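Side-chain contacts in autoinducer 2-binding protein LsrB (Clostridium saccharobutylicum DSM 13864, PDB 6DSP), which binds the quorum-sensing signal autoinducer-2 as a receptor of the periplasmic solute-binding protein family: residues A[27-32]-A[165-170]; A[57-60]-A[65-68]; A[137-142]-A[181-186]; A[127-132]-A[332-337]; A[234-239]-A[262-267]. All coordinates share one frame; numbering follows the deposited sequence.

Overall arrangement
Contact 1 holds autoinducer-2 between the two lobes, and the other contacts lie farther from the chain centre. Contact 2, centred about 11 Å from contact 1, backs its lysine loop through a probable Thr31 N to Asp59 O hydrogen bond of 2.9 Å. On the other side of the cleft, contact 4 lies about 17 Å from contact 1, centre to centre; the two touch where Ser170 OG packs on Pro127 CB at 3.5 Å. Contacts 3 and 4 share helix 127-144. Arg267 of contact 5 ties into both: its NH1 probably bonds Ser141 OG of contact 3 at 2.9 Å, and its CG meets Ile336 CG2 of contact 4 at 3.6 Å. Contacts 2 and 3 are farthest apart, about 37 Å between centres.

Contact 1 (A[27-32]-A[165-170]); sequences IPKLTG and VTDQNS. With PAV ((2R,4S)-2-methyl-2,3,3,4-tetrahydroxytetrahydrofuran), chain C.
Lys29 and Val165 mark the nearest backbone approach, with CA atoms 10.0 Å apart, a gap that the lysine side chain spans from its loop to the start of helix 166-182. The chain is extended from CG to NZ and comes from the direction opposite to Asp167, and Lys29 NZ forms a salt bridge of 2.8 Å to Asp167 OD1. It meets that oxygen on the syn side, 20° out of the carboxylate plane. Val165 lies across the lysine, its CG2 methyl 3.5 Å from Lys29 NZ. Lys29 extends from the loop after strand 23-27 in one lobe, whereas Asp167 and Gln168 belong to the other, so the bridge crosses the ligand cleft of a periplasmic binding protein closed on its signal. The three polar groups grip autoinducer-2 together: Lys29 NZ donates to PAV O4 at 2.8 Å, PAV O13 donates to Asp167 OD2 at 2.7 Å, and Gln168 NE2 reaches PAV O13 at 2.9 Å in a nearly straight bond of 172°. Ser161 OG hydrogen-bonds the side-chain oxygen OE1 of Gln168, and Asp224 takes a second bond from NE2. Asp110, also bonded to the ligand, brings its OD1 close to Asp167 OD2, and the lysine charge would be expected to offset this crowding of carboxylates.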
# COMPACT_ATOMS: atom_id res chain seq x y z
N ILE A 27 -11.96 2.50 -6.46
CA ILE A 27 -11.97 1.05 -6.25
C ILE A 27 -10.79 0.66 -5.37
O ILE A 27 -9.63 0.88 -5.75
CB ILE A 27 -11.93 0.27 -7.58
CG1 ILE A 27 -13.08 0.72 -8.50
CG2 ILE A 27 -11.97 -1.24 -7.28
CD1 ILE A 27 -13.06 0.09 -9.88
N PRO A 28 -11.04 0.07 -4.20
CA PRO A 28 -9.97 -0.38 -3.31
C PRO A 28 -9.59 -1.82 -3.64
O PRO A 28 -10.26 -2.50 -4.42
CB PRO A 28 -10.67 -0.35 -1.95
CG PRO A 28 -12.08 -0.82 -2.27
CD PRO A 28 -12.38 -0.15 -3.59
N LYS A 29 -8.49 -2.29 -3.04
CA LYS A 29 -8.18 -3.71 -3.16
C LYS A 29 -9.27 -4.57 -2.53
O LYS A 29 -9.55 -5.68 -3.02
CB LYS A 29 -6.83 -4.04 -2.52
CG LYS A 29 -5.64 -3.55 -3.27
CD LYS A 29 -4.34 -4.02 -2.58
CE LYS A 29 -3.08 -3.50 -3.23
NZ LYS A 29 -1.91 -3.89 -2.39
N LEU A 30 -9.87 -4.10 -1.44
CA LEU A 30 -11.05 -4.68 -0.83
C LEU A 30 -11.66 -3.63 0.08
O LEU A 30 -10.96 -2.71 0.54
CB LEU A 30 -10.72 -5.94 -0.02
CG LEU A 30 -9.96 -5.81 1.32
CD1 LEU A 30 -9.89 -7.17 2.01
CD2 LEU A 30 -8.54 -5.26 1.11
N THR A 31 -12.96 -3.73 0.30
CA THR A 31 -13.61 -2.87 1.29
C THR A 31 -13.47 -3.47 2.69
O THR A 31 -13.08 -4.63 2.85
CB THR A 31 -15.09 -2.72 0.98
OG1 THR A 31 -15.69 -4.01 0.93
CG2 THR A 31 -15.28 -2.03 -0.39
N GLY A 32 -13.74 -2.67 3.72
CA GLY A 32 -13.75 -3.22 5.07
C GLY A 32 -12.40 -3.52 5.68
O GLY A 32 -12.32 -4.27 6.65
N VAL A 165 0.80 -9.00 -6.46
CA VAL A 165 0.40 -7.61 -6.42
C VAL A 165 1.60 -6.69 -6.67
O VAL A 165 2.71 -6.92 -6.16
CB VAL A 165 -0.31 -7.33 -5.08
CG1 VAL A 165 0.62 -7.48 -3.88
CG2 VAL A 165 -0.97 -5.96 -5.10
N THR A 166 1.39 -5.60 -7.39
CA THR A 166 2.52 -4.76 -7.80
C THR A 166 3.19 -4.05 -6.63
O THR A 166 4.42 -4.11 -6.50
CB THR A 166 2.07 -3.79 -8.87
OG1 THR A 166 1.61 -4.56 -9.97
CG2 THR A 166 3.18 -2.88 -9.29
N ASP A 167 2.43 -3.37 -5.76
CA ASP A 167 3.09 -2.53 -4.77
C ASP A 167 3.94 -3.34 -3.79
O ASP A 167 5.16 -3.12 -3.66
CB ASP A 167 2.11 -1.56 -4.07
CG ASP A 167 1.03 -2.24 -3.22
OD1 ASP A 167 0.71 -3.43 -3.40
OD2 ASP A 167 0.49 -1.50 -2.37
N GLN A 168 3.33 -4.30 -3.12
CA GLN A 168 3.99 -4.95 -2.01
C GLN A 168 5.16 -5.80 -2.48
O GLN A 168 6.17 -5.89 -1.77
CB GLN A 168 2.98 -5.76 -1.22
CG GLN A 168 1.91 -4.93 -0.57
CD GLN A 168 0.86 -5.72 0.13
OE1 GLN A 168 0.96 -6.96 0.31
NE2 GLN A 168 -0.19 -5.01 0.55
N ASN A 169 5.04 -6.45 -3.65
CA ASN A 169 6.18 -7.20 -4.17
C ASN A 169 7.34 -6.28 -4.57
O ASN A 169 8.50 -6.65 -4.38
CB ASN A 169 5.73 -8.12 -5.30
CG ASN A 169 4.98 -9.29 -4.76
OD1 ASN A 169 5.58 -10.22 -4.24
ND2 ASN A 169 3.66 -9.23 -4.81
N SER A 170 7.06 -5.08 -5.07
CA SER A 170 8.16 -4.19 -5.41
C SER A 170 8.93 -3.79 -4.16
O SER A 170 10.16 -3.65 -4.20
CB SER A 170 7.68 -2.97 -6.21
OG SER A 170 6.98 -2.02 -5.42
O2 PAV C . 0.69 -1.95 2.70
C2 PAV C . -0.62 -1.50 2.27
C1 PAV C . -1.20 -0.40 3.18
O5 PAV C . -1.52 -2.70 2.57
C5 PAV C . -2.59 -2.61 1.74
C4 PAV C . -2.30 -1.50 0.72
O4 PAV C . -2.65 -1.92 -0.60
C3 PAV C . -0.80 -1.26 0.94
O3 PAV C . -0.46 0.06 0.62
O13 PAV C . -0.05 -2.18 0.17

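Contact 2 (A[57-60]-A[65-68]); sequences EGDA and ASQV
The carboxylate of Asp59 turns one face to Ser66, whose OG stands over it, displaced toward CB, while OD2 takes a hydrogen bond from Asn61 N. How closely the hydroxyl sits is doubtful, because the modelled approach of Ser66 OG to Asp59 CB is too short to rely on. The hydroxyl does not hydrogen-bond to the acid: Asp59 OD1 is 3.4 Å from Ser66 OG, but the angle is poor. Asp59 has CG anti to its nitrogen (chi1 -170°), which carries the carboxylate alongside the helix, and a chi2 of 83° turns the flat group so that the serine meets its face. The CB atoms of Asp59 and Ser66 are 3.9 Å apart, and the CA atoms of the same residues are separated by 6.6 Å. Segment 57-60 follows strand 53-56, the outermost parallel strand of the larger sheet, and leads into helix 64-76, so the contact folds a beta-alpha connection of the Rossmann-like lobe onto the first turn of its own helix. There Ser66 N is bonded to Ser63 OG. On a different side of this helix, Gln67 is buried: its NE2 bonds the carbonyl oxygens of Pro28 and Ser85, and its OE1 accepts from Val87 N, anchoring the helix to the loops at the ends of neighbouring strands.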
# COMPACT_ATOMS: atom_id res chain seq x y z
N GLU A 57 -16.57 1.76 -4.63
CA GLU A 57 -17.11 0.47 -5.02
C GLU A 57 -16.01 -0.58 -4.93
O GLU A 57 -14.95 -0.41 -5.54
CB GLU A 57 -17.65 0.52 -6.46
CG GLU A 57 -18.85 1.46 -6.62
CD GLU A 57 -20.09 1.04 -5.84
OE1 GLU A 57 -20.21 -0.15 -5.49
OE2 GLU A 57 -20.93 1.90 -5.54
N GLY A 58 -16.29 -1.68 -4.25
CA GLY A 58 -15.34 -2.76 -4.16
C GLY A 58 -16.01 -4.03 -3.73
O GLY A 58 -17.20 -4.26 -3.98
N ASP A 59 -15.23 -4.89 -3.11
CA ASP A 59 -15.70 -6.20 -2.66
C ASP A 59 -15.02 -6.53 -1.34
O ASP A 59 -13.91 -6.06 -1.09
CB ASP A 59 -15.31 -7.28 -3.71
CG ASP A 59 -15.97 -8.62 -3.45
OD1 ASP A 59 -17.13 -8.79 -3.85
OD2 ASP A 59 -15.33 -9.52 -2.85
N ALA A 60 -15.64 -7.37 -0.52
CA ALA A 60 -15.05 -7.76 0.75
C ALA A 60 -13.80 -8.62 0.61
O ALA A 60 -13.03 -8.73 1.58
CB ALA A 60 -16.08 -8.50 1.59
N ALA A 65 -10.71 -11.13 -10.04
CA ALA A 65 -12.00 -11.36 -10.70
C ALA A 65 -13.08 -10.43 -10.13
O ALA A 65 -13.91 -9.89 -10.87
CB ALA A 65 -12.41 -12.83 -10.54
N SER A 66 -13.08 -10.22 -8.82
CA SER A 66 -14.03 -9.28 -8.26
C SER A 66 -13.78 -7.88 -8.77
O SER A 66 -14.73 -7.15 -9.09
CB SER A 66 -13.96 -9.26 -6.76
OG SER A 66 -14.87 -8.31 -6.29
N GLN A 67 -12.51 -7.46 -8.85
CA GLN A 67 -12.24 -6.10 -9.32
C GLN A 67 -12.67 -5.93 -10.77
O GLN A 67 -13.21 -4.87 -11.13
CB GLN A 67 -10.77 -5.71 -9.14
CG GLN A 67 -10.36 -5.63 -7.68
CD GLN A 67 -9.02 -4.94 -7.53
OE1 GLN A 67 -8.05 -5.29 -8.23
NE2 GLN A 67 -8.95 -3.95 -6.67
N VAL A 68 -12.49 -6.97 -11.62
CA VAL A 68 -12.98 -6.89 -12.99
C VAL A 68 -14.48 -6.65 -12.98
O VAL A 68 -14.99 -5.83 -13.77
CB VAL A 68 -12.62 -8.18 -13.75
CG1 VAL A 68 -13.37 -8.24 -15.08
CG2 VAL A 68 -11.12 -8.25 -14.00

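Contact 3 (A[137-142]-A[181-186]); sequences MGYDSL and SKYPNW
Tyr139 swings its ring out from helix 127-144 with CG anti to the backbone nitrogen (chi1 179°), and Tyr183 answers with CG beside its own nitrogen (chi1 -54°), which lets the phenol end reach across the gap. The two side chains cross at about a right angle. Their ring planes differ by 29°, yet the centroids are 5.5 Å apart, so the rings are slid past one another and barely overlap. Contact is made by the CD2 and CE2 atoms of Tyr139 against the hydroxyl end of Tyr183: Tyr139 CD2 is 3.3 Å from Tyr183 OH and 3.6 Å from Tyr183 CZ. Trp186 packs against Tyr183 as well. Its CZ2 lies 3.9 Å above one face of the Tyr183 ring, near the rim, and Lys182 CG lies over the opposite face, also near the rim. Toward helix 127-144, the same indole carbon, Trp186 CZ2, touches Leu142 CD1 at 4.2 Å, and the edge of the indole points at Tyr139 CD2. The Trp186 NE1 proton goes to Pro149 O, in the loop after helix 127-144, which fixes the rotation of the indole. The type I turn from Tyr183 to Trp186, closed by Trp186 N to Tyr183 O at 3.0 Å, brings both aromatic residues to the same side. This turn follows helix 166-182 and enters strand 187-195, completing the beta-alpha-beta crossover from strand 155-160 to its parallel neighbour in the lobe built on the four-stranded parallel sheet; the aromatic cluster pins that crossover to helix 127-144.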
# COMPACT_ATOMS: atom_id res chain seq x y z
N MET A 137 12.70 0.56 10.03
CA MET A 137 11.85 0.44 11.21
C MET A 137 12.16 -0.83 11.96
O MET A 137 12.22 -0.83 13.19
CB MET A 137 10.38 0.42 10.79
CG MET A 137 9.88 1.77 10.26
SD MET A 137 8.09 1.86 10.06
CE MET A 137 7.82 0.62 8.82
N GLY A 138 12.37 -1.93 11.23
CA GLY A 138 12.74 -3.19 11.88
C GLY A 138 14.05 -3.08 12.62
O GLY A 138 14.16 -3.52 13.77
N TYR A 139 15.07 -2.49 11.97
CA TYR A 139 16.37 -2.28 12.60
C TYR A 139 16.21 -1.51 13.91
O TYR A 139 16.74 -1.90 14.97
CB TYR A 139 17.25 -1.51 11.62
CG TYR A 139 18.64 -1.21 12.17
CD1 TYR A 139 18.86 -0.14 13.04
CD2 TYR A 139 19.74 -1.98 11.81
CE1 TYR A 139 20.11 0.15 13.56
CE2 TYR A 139 21.01 -1.71 12.32
CZ TYR A 139 21.19 -0.64 13.19
OH TYR A 139 22.45 -0.36 13.70
N ASP A 140 15.47 -0.39 13.87
CA ASP A 140 15.34 0.43 15.06
C ASP A 140 14.65 -0.32 16.20
O ASP A 140 15.07 -0.24 17.36
CB ASP A 140 14.59 1.71 14.73
CG ASP A 140 15.43 2.65 13.86
OD1 ASP A 140 16.67 2.51 13.84
OD2 ASP A 140 14.87 3.55 13.23
N SER A 141 13.60 -1.06 15.88
CA SER A 141 12.90 -1.81 16.93
C SER A 141 13.75 -2.94 17.47
O SER A 141 13.70 -3.25 18.66
CB SER A 141 11.55 -2.32 16.41
OG SER A 141 10.68 -1.23 16.18
N LEU A 142 14.54 -3.60 16.60
CA LEU A 142 15.45 -4.65 17.06
C LEU A 142 16.47 -4.10 18.05
O LEU A 142 16.70 -4.69 19.11
CB LEU A 142 16.16 -5.27 15.85
CG LEU A 142 15.32 -6.24 15.01
CD1 LEU A 142 15.97 -6.43 13.65
CD2 LEU A 142 15.11 -7.57 15.72
N SER A 181 22.65 -6.25 0.94
CA SER A 181 23.77 -5.33 0.81
C SER A 181 24.26 -4.81 2.16
O SER A 181 25.47 -4.80 2.45
CB SER A 181 23.34 -4.15 -0.07
OG SER A 181 24.40 -3.23 -0.21
N LYS A 182 23.34 -4.34 3.00
CA LYS A 182 23.70 -3.65 4.22
C LYS A 182 23.82 -4.59 5.42
O LYS A 182 24.62 -4.34 6.32
CB LYS A 182 22.67 -2.54 4.50
CG LYS A 182 23.19 -1.45 5.44
CD LYS A 182 22.16 -0.34 5.62
CE LYS A 182 22.67 0.78 6.52
NZ LYS A 182 23.63 1.67 5.83
N TYR A 183 23.02 -5.65 5.45
CA TYR A 183 22.98 -6.57 6.59
C TYR A 183 23.16 -7.98 6.08
O TYR A 183 22.27 -8.83 6.22
CB TYR A 183 21.65 -6.42 7.33
CG TYR A 183 21.38 -5.00 7.73
CD1 TYR A 183 22.21 -4.36 8.63
CD2 TYR A 183 20.31 -4.29 7.20
CE1 TYR A 183 21.99 -3.06 8.99
CE2 TYR A 183 20.08 -2.98 7.57
CZ TYR A 183 20.94 -2.37 8.46
OH TYR A 183 20.75 -1.07 8.84
N PRO A 184 24.32 -8.28 5.49
CA PRO A 184 24.55 -9.64 4.94
C PRO A 184 24.45 -10.74 5.97
O PRO A 184 24.23 -11.89 5.58
CB PRO A 184 25.95 -9.56 4.35
CG PRO A 184 26.62 -8.46 5.15
CD PRO A 184 25.52 -7.44 5.39
N ASN A 185 24.59 -10.44 7.27
CA ASN A 185 24.47 -11.47 8.30
C ASN A 185 23.03 -11.88 8.58
O ASN A 185 22.80 -12.93 9.17
CB ASN A 185 25.13 -11.01 9.61
CG ASN A 185 26.62 -10.83 9.49
OD1 ASN A 185 27.24 -11.28 8.52
ND2 ASN A 185 27.22 -10.19 10.48
N TRP A 186 22.05 -11.08 8.17
CA TRP A 186 20.67 -11.48 8.41
C TRP A 186 20.35 -12.72 7.59
O TRP A 186 20.90 -12.94 6.50
CB TRP A 186 19.72 -10.35 8.05
CG TRP A 186 19.76 -9.11 8.93
CD1 TRP A 186 20.77 -8.72 9.78
CD2 TRP A 186 18.75 -8.10 9.01
NE1 TRP A 186 20.43 -7.54 10.39
CE2 TRP A 186 19.20 -7.14 9.94
CE3 TRP A 186 17.50 -7.92 8.40
CZ2 TRP A 186 18.45 -5.99 10.24
CZ3 TRP A 186 16.77 -6.79 8.71
CH2 TRP A 186 17.23 -5.85 9.62

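Contact 4 (A[127-132]-A[332-337]); sequences PEQLGQ and PERTIF
Gln129 and Arg334 meet with the glutamine amide over one face of the guanidinium. Gln129 OE1 sits above the centre of the group, 3.7 Å from Arg334 CZ, and the amide and guanidinium planes are inclined at 43°. Gln129 NE2 comes within 3.2 Å of Arg334 NH2, but both are donors and no hydrogen bond joins them. Nearer the backbone, the aliphatic part of the arginine crosses Leu130 at about a right angle, with Leu130 CD2 3.6 Å from Arg334 CD and 4.1 Å from Arg334 CG. The arginine chain is bent: chi2 at 130° departs from a staggered value, and a further bend at chi3 (-68°) folds the head back over Gln129. What positions these groups lies one shell out. Arg334 NH1 donates to the carbonyl oxygens of Gln124 and Leu331, while Gln129 OE1 accepts from Thr126 N, just ahead of its helix. Leu130 also packs on Trp171, Phe250 and Gln124, all residues of the autoinducer-2 pocket, and its side chain is about 7 Å from the ligand. Strand 120-123 leads from the larger sheet into helix 127-144 of the other lobe, and residues 331-334 run from strand 327-330 to strand 335-337, so the arginine joins two chain crossings between the lobes. Chemically, its cation is held by the carbonyl oxygens of Gln124 and Leu331, and Gln129 OE1 over its face probably adds a favourable electrostatic term.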
# COMPACT_ATOMS: atom_id res chain seq x y z
N PRO A 127 9.71 2.23 -4.60
CA PRO A 127 9.93 0.96 -3.90
C PRO A 127 11.23 0.94 -3.13
O PRO A 127 11.32 0.27 -2.10
CB PRO A 127 9.86 -0.10 -5.01
CG PRO A 127 10.04 0.62 -6.26
CD PRO A 127 9.57 2.06 -6.05
N GLU A 128 12.24 1.68 -3.58
CA GLU A 128 13.46 1.80 -2.78
C GLU A 128 13.17 2.51 -1.46
O GLU A 128 13.62 2.05 -0.39
CB GLU A 128 14.56 2.50 -3.59
CG GLU A 128 15.91 2.44 -2.89
CD GLU A 128 17.04 3.01 -3.74
OE1 GLU A 128 16.86 3.09 -4.98
OE2 GLU A 128 18.11 3.36 -3.16
N GLN A 129 12.43 3.63 -1.51
CA GLN A 129 12.09 4.36 -0.28
C GLN A 129 11.33 3.46 0.68
O GLN A 129 11.60 3.43 1.89
CB GLN A 129 11.17 5.56 -0.61
CG GLN A 129 11.79 6.81 -1.16
CD GLN A 129 10.71 7.87 -1.35
OE1 GLN A 129 9.61 7.60 -1.90
NE2 GLN A 129 11.00 9.06 -0.87
N LEU A 130 10.31 2.77 0.17
CA LEU A 130 9.41 2.04 1.05
C LEU A 130 10.05 0.74 1.53
O LEU A 130 9.93 0.40 2.71
CB LEU A 130 8.07 1.80 0.34
CG LEU A 130 7.27 3.10 0.15
CD1 LEU A 130 6.22 2.96 -0.93
CD2 LEU A 130 6.63 3.53 1.47
N GLY A 131 10.78 0.04 0.65
CA GLY A 131 11.51 -1.13 1.12
C GLY A 131 12.52 -0.80 2.20
O GLY A 131 12.61 -1.49 3.22
N GLN A 132 13.28 0.30 2.01
CA GLN A 132 14.27 0.69 3.01
C GLN A 132 13.60 1.18 4.29
O GLN A 132 14.09 0.91 5.39
CB GLN A 132 15.19 1.74 2.40
CG GLN A 132 16.03 1.10 1.31
CD GLN A 132 16.92 2.05 0.57
OE1 GLN A 132 17.34 1.74 -0.56
NE2 GLN A 132 17.24 3.18 1.18
N PRO A 332 4.61 13.33 -0.97
CA PRO A 332 5.86 13.93 -0.48
C PRO A 332 6.38 13.36 0.82
O PRO A 332 7.55 13.60 1.14
CB PRO A 332 5.49 15.41 -0.30
CG PRO A 332 4.04 15.42 -0.05
CD PRO A 332 3.49 14.29 -0.92
N GLU A 333 5.58 12.65 1.60
CA GLU A 333 6.12 12.16 2.85
C GLU A 333 5.46 10.86 3.25
O GLU A 333 4.35 10.54 2.82
CB GLU A 333 6.07 13.19 3.99
CG GLU A 333 4.74 13.33 4.63
CD GLU A 333 4.71 14.50 5.62
OE1 GLU A 333 5.68 15.29 5.63
OE2 GLU A 333 3.72 14.63 6.36
N ARG A 334 6.19 10.07 4.03
CA ARG A 334 5.70 8.90 4.72
C ARG A 334 5.87 9.12 6.22
O ARG A 334 6.60 10.03 6.65
CB ARG A 334 6.40 7.63 4.22
CG ARG A 334 6.03 7.33 2.76
CD ARG A 334 7.25 7.09 1.88
NE ARG A 334 8.04 8.30 1.72
CZ ARG A 334 7.76 9.28 0.87
NH1 ARG A 334 6.70 9.22 0.07
NH2 ARG A 334 8.56 10.34 0.83
N THR A 335 5.21 8.28 7.03
CA THR A 335 5.07 8.52 8.45
C THR A 335 5.47 7.27 9.22
O THR A 335 5.03 6.17 8.89
CB THR A 335 3.62 8.88 8.80
OG1 THR A 335 3.19 9.95 7.94
CG2 THR A 335 3.52 9.31 10.27
N ILE A 336 6.30 7.45 10.26
CA ILE A 336 6.66 6.36 11.16
C ILE A 336 5.94 6.59 12.48
O ILE A 336 6.08 7.66 13.08
CB ILE A 336 8.18 6.27 11.36
CG1 ILE A 336 8.87 5.95 10.03
CG2 ILE A 336 8.51 5.21 12.38
CD1 ILE A 336 10.37 6.15 10.08
N PHE A 337 5.18 5.59 12.94
CA PHE A 337 4.42 5.69 14.18
C PHE A 337 5.09 4.91 15.30
O PHE A 337 5.60 3.80 15.09
CB PHE A 337 3.01 5.11 14.02
CG PHE A 337 2.24 5.68 12.87
CD1 PHE A 337 1.69 6.96 12.94
CD2 PHE A 337 2.04 4.93 11.72
CE1 PHE A 337 0.96 7.48 11.88
CE2 PHE A 337 1.29 5.46 10.66
CZ PHE A 337 0.78 6.73 10.74

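Contact 5 (A[234-239]-A[262-267]); sequences AAQNKG and DGILTR
Ala235 and Gln236, in the last turn of helix 227-237, meet Asp262 and Ile264 where two helices end in Schellman motifs, one at Gly239 and the other at Gly263. Gly239, with positive phi, ends its helix: Gly239 N bonds Gln236 O at 2.9 Å and the next N-H returns to Ala235 O; Gly263 turns the chain likewise after helix 257-261. Ile264 is the apolar centre of the contact. Its CG2 methyl faces Ala235 CB at 4.0 Å, and its CD1 lies against the stem of Gln236, 3.9 Å from Gln236 CB. That stem runs fully extended, CG anti to the backbone nitrogen (chi1 -172°), and carries the amide past the isoleucine to the carboxylate of Asp262. Gln236 OE1 and Asp262 OD2 stop 3.9 Å apart, with their flat groups inclined at 55°. One water spans them, donating to Gln236 OE1 at 2.6 Å and to Asp262 OD2 at a short 2.5 Å. Tyr259 of the shorter helix also packs on Gln236. Two acceptors cannot bond each other directly, and the water, by donating a hydrogen bond to each, probably eases the closeness of the two oxygens at the rim of a small hydrophobic contact.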
# COMPACT_ATOMS: atom_id res chain seq x y z
N ALA A 234 -1.45 -12.47 16.32
CA ALA A 234 -0.84 -13.78 16.49
C ALA A 234 0.19 -13.77 17.62
O ALA A 234 0.25 -14.71 18.42
CB ALA A 234 -0.18 -14.22 15.19
N ALA A 235 1.00 -12.72 17.68
CA ALA A 235 1.99 -12.61 18.74
C ALA A 235 1.30 -12.53 20.08
O ALA A 235 1.69 -13.21 21.04
CB ALA A 235 2.86 -11.38 18.47
N GLN A 236 0.27 -11.69 20.19
CA GLN A 236 -0.46 -11.59 21.44
C GLN A 236 -1.11 -12.93 21.83
O GLN A 236 -1.06 -13.33 23.00
CB GLN A 236 -1.50 -10.48 21.30
CG GLN A 236 -2.17 -10.16 22.59
CD GLN A 236 -3.21 -9.11 22.36
OE1 GLN A 236 -2.88 -7.96 22.20
NE2 GLN A 236 -4.47 -9.51 22.27
N ASN A 237 -1.66 -13.65 20.85
CA ASN A 237 -2.22 -14.98 21.09
C ASN A 237 -1.18 -15.95 21.66
O ASN A 237 -1.53 -16.85 22.43
CB ASN A 237 -2.81 -15.57 19.81
CG ASN A 237 -4.07 -14.87 19.37
OD1 ASN A 237 -4.63 -14.04 20.07
ND2 ASN A 237 -4.53 -15.22 18.17
N LYS A 238 0.09 -15.79 21.28
CA LYS A 238 1.16 -16.63 21.78
C LYS A 238 1.80 -16.06 23.05
O LYS A 238 2.76 -16.65 23.56
CB LYS A 238 2.22 -16.81 20.70
CG LYS A 238 3.17 -17.96 21.01
CD LYS A 238 4.06 -18.32 19.85
CE LYS A 238 5.28 -19.15 20.27
NZ LYS A 238 6.02 -19.78 19.12
N GLY A 239 1.25 -14.97 23.58
CA GLY A 239 1.75 -14.41 24.82
C GLY A 239 2.99 -13.57 24.66
O GLY A 239 3.62 -13.25 25.66
N ASP A 262 -0.58 -2.11 24.19
CA ASP A 262 -0.42 -3.38 24.90
C ASP A 262 1.00 -3.93 24.78
O ASP A 262 1.25 -5.05 25.25
CB ASP A 262 -1.41 -4.42 24.36
CG ASP A 262 -2.83 -4.11 24.76
OD1 ASP A 262 -3.00 -3.26 25.66
OD2 ASP A 262 -3.78 -4.71 24.18
N GLY A 263 1.91 -3.18 24.15
CA GLY A 263 3.31 -3.57 24.10
C GLY A 263 3.62 -4.65 23.11
O GLY A 263 4.68 -5.28 23.20
N ILE A 264 2.74 -4.90 22.13
CA ILE A 264 2.97 -6.00 21.21
C ILE A 264 3.98 -5.60 20.15
O ILE A 264 4.72 -6.47 19.65
CB ILE A 264 1.64 -6.47 20.56
CG1 ILE A 264 0.59 -6.78 21.63
CG2 ILE A 264 1.88 -7.66 19.63
CD1 ILE A 264 1.06 -7.83 22.61
N LEU A 265 3.98 -4.34 19.71
CA LEU A 265 4.98 -3.86 18.77
C LEU A 265 5.33 -2.42 19.12
O LEU A 265 4.53 -1.68 19.70
CB LEU A 265 4.55 -3.96 17.28
CG LEU A 265 3.64 -2.85 16.72
CD1 LEU A 265 3.53 -2.97 15.20
CD2 LEU A 265 2.25 -2.92 17.33
N THR A 266 6.51 -2.00 18.68
CA THR A 266 7.00 -0.67 18.99
C THR A 266 6.72 0.33 17.89
O THR A 266 6.49 1.51 18.18
CB THR A 266 8.54 -0.76 19.17
OG1 THR A 266 8.84 -1.72 20.19
CG2 THR A 266 9.12 0.59 19.55
N ARG A 267 6.74 -0.09 16.62
CA ARG A 267 6.90 0.87 15.54
C ARG A 267 6.36 0.27 14.25
O ARG A 267 6.60 -0.90 13.97
CB ARG A 267 8.40 1.18 15.39
CG ARG A 267 8.76 2.08 14.22
CD ARG A 267 10.28 2.33 14.21
NE ARG A 267 10.74 3.24 15.25
CZ ARG A 267 11.29 2.86 16.41
NH1 ARG A 267 11.44 1.57 16.70
NH2 ARG A 267 11.70 3.79 17.28
O HOH W 1 -3.69 -5.53 21.80